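Local atomic coordinates of Cyclo(L-tyrosyl-L-tyrosyl) synthase (Mycobacterium tuberculosis, PDB entry 2X9Q), a protein that joins two tyrosyl groups delivered by tRNA(Tyr) into cyclo(L-Tyr-L-Tyr), an ATP-independent step in the biosynthesis of mycocyclosin. Residues H82-V87 with L238-I243; D119-E124 with I230-P235; Y126-D131 with T219-Q224; R168-F173 with E177-L182. All coordinates share one frame; numbering follows the deposited sequence.

Contact 1 (H82-V87 with L238-I243)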
# COMPACT_ATOMS: atom_id res chain seq x y z
N HIS A 82 -14.82 0.57 -0.56
CA HIS A 82 -13.64 1.41 -0.86
C HIS A 82 -12.44 0.58 -1.16
O HIS A 82 -12.26 -0.52 -0.57
CB HIS A 82 -13.35 2.35 0.30
CG HIS A 82 -12.25 3.33 -0.02
ND1 HIS A 82 -10.93 3.09 0.33
CD2 HIS A 82 -12.25 4.48 -0.78
CE1 HIS A 82 -10.17 4.08 -0.14
NE2 HIS A 82 -10.95 4.95 -0.79
N ALA A 83 -11.65 1.02 -2.13
CA ALA A 83 -10.32 0.43 -2.34
C ALA A 83 -9.24 1.54 -2.35
O ALA A 83 -9.41 2.63 -2.94
CB ALA A 83 -10.24 -0.44 -3.61
N VAL A 84 -8.09 1.21 -1.74
CA VAL A 84 -6.83 1.93 -2.04
C VAL A 84 -6.07 1.09 -3.06
O VAL A 84 -5.82 -0.09 -2.83
CB VAL A 84 -5.96 2.06 -0.75
CG1 VAL A 84 -4.53 2.71 -1.10
CG2 VAL A 84 -6.71 2.98 0.25
N ILE A 85 -5.70 1.72 -4.17
CA ILE A 85 -4.80 1.15 -5.16
C ILE A 85 -3.47 1.89 -4.97
O ILE A 85 -3.36 3.04 -5.40
CB ILE A 85 -5.40 1.39 -6.55
CG1 ILE A 85 -6.78 0.63 -6.58
CG2 ILE A 85 -4.57 0.70 -7.67
CD1 ILE A 85 -7.43 0.65 -7.99
N GLY A 86 -2.53 1.27 -4.28
CA GLY A 86 -1.26 1.93 -4.00
C GLY A 86 -0.42 1.87 -5.27
O GLY A 86 -0.54 0.90 -6.06
N VAL A 87 0.36 2.93 -5.53
CA VAL A 87 1.15 2.94 -6.78
C VAL A 87 2.59 3.37 -6.38
O VAL A 87 2.73 4.26 -5.61
CB VAL A 87 0.55 3.92 -7.86
CG1 VAL A 87 1.37 3.83 -9.15
CG2 VAL A 87 -0.92 3.57 -8.18
N LEU A 238 -3.54 -0.27 8.01
CA LEU A 238 -4.14 -0.47 9.35
C LEU A 238 -5.58 0.02 9.40
O LEU A 238 -6.48 -0.68 9.93
CB LEU A 238 -3.31 0.30 10.41
CG LEU A 238 -1.90 -0.30 10.61
CD1 LEU A 238 -1.01 0.71 11.38
CD2 LEU A 238 -2.07 -1.64 11.43
N ASP A 239 -5.81 1.22 8.86
CA ASP A 239 -7.11 1.89 9.11
C ASP A 239 -7.46 2.99 8.14
O ASP A 239 -7.71 4.15 8.56
CB ASP A 239 -7.19 2.41 10.55
CG ASP A 239 -8.66 2.48 11.07
OD1 ASP A 239 -9.64 2.37 10.23
OD2 ASP A 239 -8.87 2.56 12.29
N THR A 240 -7.54 2.63 6.86
CA THR A 240 -8.05 3.54 5.84
C THR A 240 -9.46 4.06 6.21
O THR A 240 -9.75 5.24 6.02
CB THR A 240 -8.07 2.87 4.45
OG1 THR A 240 -6.72 2.60 4.04
CG2 THR A 240 -8.75 3.78 3.36
N PRO A 241 -10.34 3.20 6.79
CA PRO A 241 -11.65 3.80 7.24
C PRO A 241 -11.51 5.01 8.16
O PRO A 241 -12.24 6.01 7.97
CB PRO A 241 -12.31 2.61 8.00
CG PRO A 241 -11.91 1.49 7.08
CD PRO A 241 -10.34 1.75 6.98
N ALA A 242 -10.64 4.98 9.16
CA ALA A 242 -10.34 6.16 9.99
C ALA A 242 -9.76 7.33 9.21
O ALA A 242 -10.14 8.46 9.44
CB ALA A 242 -9.39 5.85 11.16
N ILE A 243 -8.88 7.07 8.26
CA ILE A 243 -8.16 8.17 7.62
C ILE A 243 -9.06 8.84 6.56
O ILE A 243 -9.04 10.06 6.43
CB ILE A 243 -6.92 7.55 6.95
CG1 ILE A 243 -5.96 7.04 8.08
CG2 ILE A 243 -6.28 8.56 5.92
CD1 ILE A 243 -4.79 6.12 7.51

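Contact 2 (D119-E124 with I230-P235)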
# COMPACT_ATOMS: atom_id res chain seq x y z
N ASP A 119 5.33 9.02 -2.28
CA ASP A 119 6.26 10.08 -2.67
C ASP A 119 7.19 10.44 -1.48
O ASP A 119 7.63 11.61 -1.33
CB ASP A 119 5.46 11.31 -3.13
CG ASP A 119 4.66 11.90 -2.01
OD1 ASP A 119 4.17 11.12 -1.13
OD2 ASP A 119 4.48 13.14 -1.98
N VAL A 120 7.38 9.49 -0.57
CA VAL A 120 8.19 9.76 0.63
C VAL A 120 9.19 8.61 0.73
O VAL A 120 8.88 7.47 0.31
CB VAL A 120 7.30 9.78 1.92
CG1 VAL A 120 6.58 11.18 2.04
CG2 VAL A 120 6.33 8.55 1.94
N HIS A 121 10.39 8.90 1.23
CA HIS A 121 11.49 7.94 1.32
C HIS A 121 11.94 7.36 -0.01
O HIS A 121 12.64 6.33 0.01
CB HIS A 121 11.21 6.80 2.37
CG HIS A 121 10.79 7.35 3.70
ND1 HIS A 121 11.68 7.96 4.55
CD2 HIS A 121 9.57 7.43 4.29
CE1 HIS A 121 11.03 8.38 5.63
NE2 HIS A 121 9.75 8.11 5.47
N VAL A 122 11.55 7.98 -1.14
CA VAL A 122 12.00 7.53 -2.46
C VAL A 122 13.47 7.90 -2.75
O VAL A 122 14.30 7.05 -3.10
CB VAL A 122 11.01 8.04 -3.56
CG1 VAL A 122 11.50 7.60 -4.94
CG2 VAL A 122 9.64 7.40 -3.25
N ALA A 123 13.81 9.15 -2.56
CA ALA A 123 15.24 9.60 -2.71
C ALA A 123 16.11 8.77 -1.72
O ALA A 123 17.20 8.34 -2.04
CB ALA A 123 15.36 11.13 -2.32
N GLU A 124 15.65 8.62 -0.49
CA GLU A 124 16.45 7.83 0.49
C GLU A 124 16.73 6.41 0.06
O GLU A 124 17.80 5.89 0.35
CB GLU A 124 15.80 7.85 1.89
CG GLU A 124 15.83 9.25 2.50
CD GLU A 124 14.65 10.26 2.02
OE1 GLU A 124 13.85 10.10 1.01
OE2 GLU A 124 14.53 11.29 2.72
N ILE A 230 7.96 1.51 4.69
CA ILE A 230 6.80 0.62 5.06
C ILE A 230 6.00 1.22 6.21
O ILE A 230 4.75 1.23 6.19
CB ILE A 230 7.36 -0.75 5.42
CG1 ILE A 230 7.66 -1.52 4.10
CG2 ILE A 230 6.35 -1.53 6.27
CD1 ILE A 230 8.61 -2.75 4.41
N CYS A 231 6.70 1.79 7.19
CA CYS A 231 6.01 2.52 8.26
C CYS A 231 5.15 3.72 7.76
O CYS A 231 4.04 3.91 8.27
CB CYS A 231 6.97 2.95 9.37
SG CYS A 231 7.55 1.50 10.32
N ALA A 232 5.63 4.47 6.76
CA ALA A 232 4.87 5.52 6.15
C ALA A 232 3.59 5.08 5.38
O ALA A 232 2.61 5.83 5.37
CB ALA A 232 5.76 6.36 5.21
N GLU A 233 3.61 3.94 4.71
CA GLU A 233 2.40 3.37 4.07
C GLU A 233 1.49 2.68 5.08
O GLU A 233 0.30 2.49 4.81
CB GLU A 233 2.80 2.25 3.09
CG GLU A 233 3.56 2.87 1.94
CD GLU A 233 3.98 1.85 0.87
OE1 GLU A 233 3.82 0.61 1.14
OE2 GLU A 233 4.48 2.34 -0.18
N ALA A 234 2.08 2.18 6.17
CA ALA A 234 1.32 1.29 7.11
C ALA A 234 -0.07 1.83 7.60
O ALA A 234 -0.99 1.06 7.73
CB ALA A 234 2.18 0.99 8.36
N PRO A 235 -0.22 3.14 7.91
CA PRO A 235 -1.54 3.58 8.42
C PRO A 235 -2.69 3.26 7.45
O PRO A 235 -3.77 2.98 7.91
CB PRO A 235 -1.37 5.08 8.62
CG PRO A 235 0.16 5.19 8.96
CD PRO A 235 0.80 4.23 8.02

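Contact 3 (Y126-D131 with T219-Q224)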
# COMPACT_ATOMS: atom_id res chain seq x y z
N TYR A 126 16.91 5.34 -3.09
CA TYR A 126 17.92 5.39 -4.20
C TYR A 126 19.34 5.63 -3.62
O TYR A 126 20.36 5.07 -4.09
CB TYR A 126 17.52 6.55 -5.19
CG TYR A 126 16.23 6.33 -5.86
CD1 TYR A 126 15.63 5.03 -5.91
CD2 TYR A 126 15.55 7.38 -6.46
CE1 TYR A 126 14.33 4.83 -6.55
CE2 TYR A 126 14.35 7.20 -7.11
CZ TYR A 126 13.74 5.95 -7.17
OH TYR A 126 12.53 5.84 -7.82
N GLU A 127 19.44 6.49 -2.63
CA GLU A 127 20.76 6.68 -1.98
C GLU A 127 21.24 5.36 -1.36
O GLU A 127 22.42 5.01 -1.47
CB GLU A 127 20.61 7.63 -0.79
CG GLU A 127 21.04 8.99 -1.07
CD GLU A 127 21.28 9.83 0.17
OE1 GLU A 127 22.38 9.77 0.81
OE2 GLU A 127 20.38 10.63 0.38
N ALA A 128 20.34 4.66 -0.66
CA ALA A 128 20.74 3.42 0.01
C ALA A 128 21.13 2.40 -1.06
O ALA A 128 21.91 1.51 -0.79
CB ALA A 128 19.61 2.88 0.97
N LEU A 129 20.67 2.55 -2.31
CA LEU A 129 21.08 1.65 -3.36
C LEU A 129 22.35 2.14 -4.00
O LEU A 129 22.81 1.52 -4.93
CB LEU A 129 20.01 1.50 -4.45
CG LEU A 129 18.78 0.64 -4.06
CD1 LEU A 129 17.57 1.02 -4.91
CD2 LEU A 129 19.06 -0.87 -4.11
N GLY A 130 22.97 3.24 -3.51
CA GLY A 130 24.25 3.61 -4.11
C GLY A 130 24.29 4.86 -4.98
O GLY A 130 25.36 5.22 -5.46
N ASP A 131 23.18 5.62 -5.10
CA ASP A 131 23.24 6.89 -5.83
C ASP A 131 23.78 7.94 -4.87
O ASP A 131 23.55 7.82 -3.65
CB ASP A 131 21.83 7.33 -6.30
CG ASP A 131 21.29 6.43 -7.42
OD1 ASP A 131 22.07 5.74 -8.07
OD2 ASP A 131 20.07 6.39 -7.64
N THR A 219 22.16 -3.92 3.03
CA THR A 219 22.96 -3.29 4.08
C THR A 219 22.03 -2.86 5.22
O THR A 219 20.79 -2.84 5.05
CB THR A 219 23.66 -2.07 3.47
OG1 THR A 219 22.67 -1.06 3.07
CG2 THR A 219 24.50 -2.52 2.28
N ALA A 220 22.61 -2.46 6.34
CA ALA A 220 21.80 -1.93 7.45
C ALA A 220 20.97 -0.69 7.01
O ALA A 220 19.80 -0.52 7.38
CB ALA A 220 22.70 -1.56 8.61
N THR A 221 21.59 0.18 6.20
CA THR A 221 20.93 1.36 5.71
C THR A 221 19.76 1.02 4.82
O THR A 221 18.73 1.64 5.01
CB THR A 221 21.90 2.35 4.96
OG1 THR A 221 23.07 2.46 5.76
CG2 THR A 221 21.23 3.78 4.84
N GLN A 222 19.92 0.09 3.86
CA GLN A 222 18.79 -0.29 3.03
C GLN A 222 17.60 -0.81 3.90
O GLN A 222 16.43 -0.53 3.59
CB GLN A 222 19.15 -1.32 1.97
CG GLN A 222 20.10 -0.79 0.83
CD GLN A 222 20.79 -1.95 0.04
OE1 GLN A 222 20.49 -3.11 0.25
NE2 GLN A 222 21.71 -1.61 -0.85
N GLU A 223 17.93 -1.56 4.97
CA GLU A 223 16.89 -2.11 5.90
C GLU A 223 16.19 -1.02 6.63
O GLU A 223 14.98 -1.05 6.72
CB GLU A 223 17.48 -3.08 6.90
CG GLU A 223 17.91 -4.33 6.22
CD GLU A 223 18.63 -5.33 7.17
OE1 GLU A 223 18.52 -5.25 8.43
OE2 GLU A 223 19.25 -6.24 6.61
N GLN A 224 16.95 -0.08 7.19
CA GLN A 224 16.37 1.03 7.93
C GLN A 224 15.48 1.91 7.00
O GLN A 224 14.38 2.27 7.36
CB GLN A 224 17.47 1.91 8.57
CG GLN A 224 16.79 2.97 9.47
CD GLN A 224 15.76 2.26 10.46
OE1 GLN A 224 16.18 1.45 11.31
NE2 GLN A 224 14.44 2.53 10.31
O HOH W 1 23.41 1.14 1.75

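Contact 4 (R168-F173 with E177-L182)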
# COMPACT_ATOMS: atom_id res chain seq x y z
N ARG A 168 -3.96 10.76 -4.82
CA ARG A 168 -3.22 11.74 -4.03
C ARG A 168 -1.90 11.15 -3.57
O ARG A 168 -1.77 9.95 -3.56
CB ARG A 168 -4.01 12.20 -2.84
CG ARG A 168 -4.05 11.21 -1.72
CD ARG A 168 -5.16 11.65 -0.69
NE ARG A 168 -6.46 11.16 -1.13
CZ ARG A 168 -7.65 11.56 -0.64
NH1 ARG A 168 -7.73 12.46 0.33
NH2 ARG A 168 -8.77 11.06 -1.11
N PRO A 169 -0.95 12.02 -3.21
CA PRO A 169 0.32 11.48 -2.74
C PRO A 169 0.23 10.99 -1.30
O PRO A 169 -0.51 11.55 -0.48
CB PRO A 169 1.27 12.69 -2.82
CG PRO A 169 0.36 13.92 -2.60
CD PRO A 169 -1.04 13.50 -3.08
N MSE A 170 1.06 9.99 -0.95
CA MSE A 170 1.11 9.51 0.39
C MSE A 170 1.42 10.64 1.41
O MSE A 170 0.87 10.66 2.57
CB MSE A 170 2.19 8.33 0.49
CG MSE A 170 2.24 7.67 1.97
SE MSE A 170 0.48 6.77 2.28
CE MSE A 170 0.75 5.29 1.05
N SER A 171 2.28 11.60 1.04
CA SER A 171 2.65 12.74 1.94
C SER A 171 1.46 13.60 2.30
O SER A 171 1.49 14.25 3.29
CB SER A 171 3.69 13.73 1.27
OG SER A 171 3.16 14.16 0.02
N GLU A 172 0.44 13.63 1.49
CA GLU A 172 -0.73 14.44 1.85
C GLU A 172 -1.40 13.95 3.17
O GLU A 172 -2.02 14.75 3.89
CB GLU A 172 -1.75 14.29 0.72
CG GLU A 172 -2.92 15.20 0.84
CD GLU A 172 -3.61 15.42 -0.53
OE1 GLU A 172 -2.97 15.94 -1.53
OE2 GLU A 172 -4.79 15.07 -0.57
N PHE A 173 -1.27 12.66 3.47
CA PHE A 173 -1.82 12.11 4.74
C PHE A 173 -1.06 12.55 5.98
O PHE A 173 -1.57 12.43 7.09
CB PHE A 173 -1.95 10.57 4.66
CG PHE A 173 -2.93 10.12 3.60
CD1 PHE A 173 -4.26 10.45 3.71
CD2 PHE A 173 -2.52 9.42 2.50
CE1 PHE A 173 -5.18 10.02 2.72
CE2 PHE A 173 -3.42 9.00 1.49
CZ PHE A 173 -4.73 9.26 1.61
N GLU A 177 -5.06 13.79 10.95
CA GLU A 177 -4.87 13.37 12.35
C GLU A 177 -4.94 11.84 12.58
O GLU A 177 -4.10 11.32 13.28
CB GLU A 177 -5.87 14.11 13.31
CG GLU A 177 -5.44 14.02 14.75
CD GLU A 177 -6.53 14.58 15.75
OE1 GLU A 177 -7.76 14.48 15.46
OE2 GLU A 177 -6.15 15.12 16.84
N ALA A 178 -5.89 11.09 11.99
CA ALA A 178 -5.91 9.63 12.20
C ALA A 178 -4.57 8.99 11.67
O ALA A 178 -4.00 8.12 12.31
CB ALA A 178 -7.09 8.99 11.51
N TYR A 179 -4.08 9.44 10.51
CA TYR A 179 -2.86 8.88 9.94
C TYR A 179 -1.75 9.13 10.95
O TYR A 179 -0.95 8.23 11.27
CB TYR A 179 -2.52 9.58 8.58
CG TYR A 179 -1.16 9.22 8.05
CD1 TYR A 179 0.02 9.84 8.54
CD2 TYR A 179 -1.05 8.28 7.03
CE1 TYR A 179 1.33 9.48 8.03
CE2 TYR A 179 0.26 7.90 6.54
CZ TYR A 179 1.42 8.51 7.04
OH TYR A 179 2.63 8.11 6.54
N ARG A 180 -1.66 10.39 11.40
CA ARG A 180 -0.60 10.74 12.33
C ARG A 180 -0.64 9.90 13.65
O ARG A 180 0.40 9.52 14.17
CB ARG A 180 -0.71 12.21 12.71
CG ARG A 180 -0.27 13.23 11.72
CD ARG A 180 -0.56 14.62 12.48
NE ARG A 180 -0.06 15.77 11.76
CZ ARG A 180 0.87 16.64 12.22
NH1 ARG A 180 1.42 16.51 13.44
NH2 ARG A 180 1.25 17.66 11.44
N GLU A 181 -1.83 9.63 14.18
CA GLU A 181 -1.98 8.79 15.35
C GLU A 181 -1.58 7.34 15.07
O GLU A 181 -0.86 6.76 15.83
CB GLU A 181 -3.43 8.88 15.92
CG GLU A 181 -3.63 10.24 16.66
CD GLU A 181 -5.07 10.52 17.17
OE1 GLU A 181 -5.85 9.57 17.26
OE2 GLU A 181 -5.42 11.72 17.45
N LEU A 182 -2.01 6.80 13.95
CA LEU A 182 -1.59 5.45 13.56
C LEU A 182 -0.06 5.37 13.41
O LEU A 182 0.55 4.44 13.92
CB LEU A 182 -2.29 5.01 12.25
CG LEU A 182 -3.79 4.75 12.46
CD1 LEU A 182 -4.57 4.92 11.07
CD2 LEU A 182 -4.03 3.36 13.23

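Contact 1 (H82-V87 with L238-I243)
The methyl CG2 of T240 carries this contact, reaching from helix 220-244 to two side chains on one face of strand 82-87. It lies 3.8 Å from CE1 of the H82 imidazole and equally 3.8 Å from CG2 of V84, so a single methyl bridges alternate residues of the strand. The H82 and T240 side chains cross at about a right angle. T240 directs CG2 there because this methyl stands anti to its backbone N, while OG1 turns back beside that N and hydrogen-bonds to L236 O one turn earlier. Strand 82-87 is an inner strand of the parallel part of the sheet in a Rossmann-like fold, the architecture shared with class I aminoacyl-tRNA synthetases, and helix 220-244 covers the beginning of the strand. The H82 ring is fixed through both nitrogens, NE2 to D114 on strand 112-117 and ND1 to S249 on strand 249-253, the neighbours on either side in the sheet. Away from this buried patch the segments diverge, and A242 sits at the protein surface. On that outer side D239 OD1 accepts from A242 N at 3.0 Å, an Asx motif; the N-H comes from well above the carboxylate plane.

Contact 2 (D119-E124 with I230-P235)
Apolar packing across this contact converges on one methyl group, CB of A232 in helix 220-244. The branch CG2 of V120 meets it at 4.0 Å. In V120, CG1 stands anti to the carbonyl carbon (chi1 -80°), which puts CG2 between the backbone N and that carbon, facing A232. H121 adds an aromatic approach: its CD2 lies 4.1 Å from the same CB, which sits at the edge of the imidazole, near the ring plane, so the ring does not stack on the helix. With so small a residue at A232, the loop comes within 7.7 Å of the helix, measured between CA of V120 and CA of A232. The loop follows strand 112-117 at the end of the sheet where active sites of Rossmann-like folds commonly lie, and H121 occupies the N-cap position of helix 122-128. By similarity, I230 to E233 belong to the substrate-binding site, and E233 could have a critical role in catalysis. Polar bonds surround the packing but none crosses between 119-124 and 230-235. E233 OE2 is hydrogen-bonded to OG1 of T118, the residue before D119, and within its own helix A234 N donates to I230 O at 2.8 Å.

Contact 3 (Y126-D131 with T219-Q224)
The carbonyl oxygen of A128, the last residue of helix 122-128, is gripped by two donors. Q222 NE2 gives it a hydrogen bond of 3.1 Å, fairly straight at 160° at the hydrogen, and a water donates to the same oxygen at 3.0 Å. The amide of Q222 has A128 O in its own plane, yet the nitrogen stands above the carbonyl plane of A128, 39° out of it, and so does not lie on a lone pair. That water is also hydrogen-bonded to T219 OG1, at 2.7 Å, which makes a second, bridged link between the segments. Q222 reaches across because CG lies beside its backbone N, anti to the carbonyl carbon (chi1 -69°), and the chain is extended beyond CG. The residue has further duties at the start of helix 220-244, where T219 is the N-cap: Q222 N donates to T219 OG1 at 3.1 Å, and T219 N returns a weak bond to Q222 OE1. Together they form a capping box, with both ends of the Q222 amide engaged. The other helix finishes in a Schellman motif, in which G130 takes positive phi and D131 N bonds back to Y126 O. The contact therefore joins a helix C-terminus to a helix N-terminus at the protein surface. Beside these polar links, A128 CB packs against Q222 CG at 3.7 Å, the closest side-chain carbons here. T221 CG2 is 4.3 Å from A128 CB, and L129 CD2 approaches Q222 NE2 loosely.

Contact 4 (R168-F173 with E177-L182)
The aromatic ring of Y179 meets the turn at F173 mainly through F173's backbone and CB. F173 CB touches Y179 CD2 at 3.4 Å, and the carbonyl carbon of F173 lies over one face of the tyrosine ring, 3.8 Å above its plane and offset toward the rim. F173 O comes within 3.4 Å of Y179 CB, a packing contact. The selenium of M170, a selenomethionine, makes a looser approach to Y179 CE2 at 4.4 Å. Y179 swings its ring toward the turn with CG anti to the backbone N (chi1 171°), while the phenyl ring of F173 turns to I243 and L244 of helix 220-244. In the next shell, Y179 OH is hydrogen-bonded to A232 O, which ties the far end of the ring to that helix, and N176 OD1 accepts from Y179 N at the start of helix 177-192. The turn has its own support: E172 N bonds to P169 O and F173 N to M170 O. S171 OG bonds to D119 OD2. The arrangement is a tight connection from the edge strand 165-169 into helix 177-192 in a Rossmann-like fold, and M170 borders E233, a residue with a possible critical role in catalysis by similarity.

In the fold
Helix 220-244 runs through three of the contacts: its first turn lies in contact 3, its middle in contact 2 and its last turns in contact 1. The centres of contacts 3 and 2 are about 14 Å apart, those of 2 and 1 about 15 Å, and those of 3 and 1 about 28 Å. Contact 4, its centre about 11 Å from the centres of both contact 1 and contact 2, touches each; only three residues separate its two segments, whereas the others close long loops. The first segments follow in chain order 1, 2, 3, 4, and the partners in 220-244 return in the order 3, 2, 1. One long helix thus spans from the surface to the sheet, passing the predicted substrate-binding residues at contact 2.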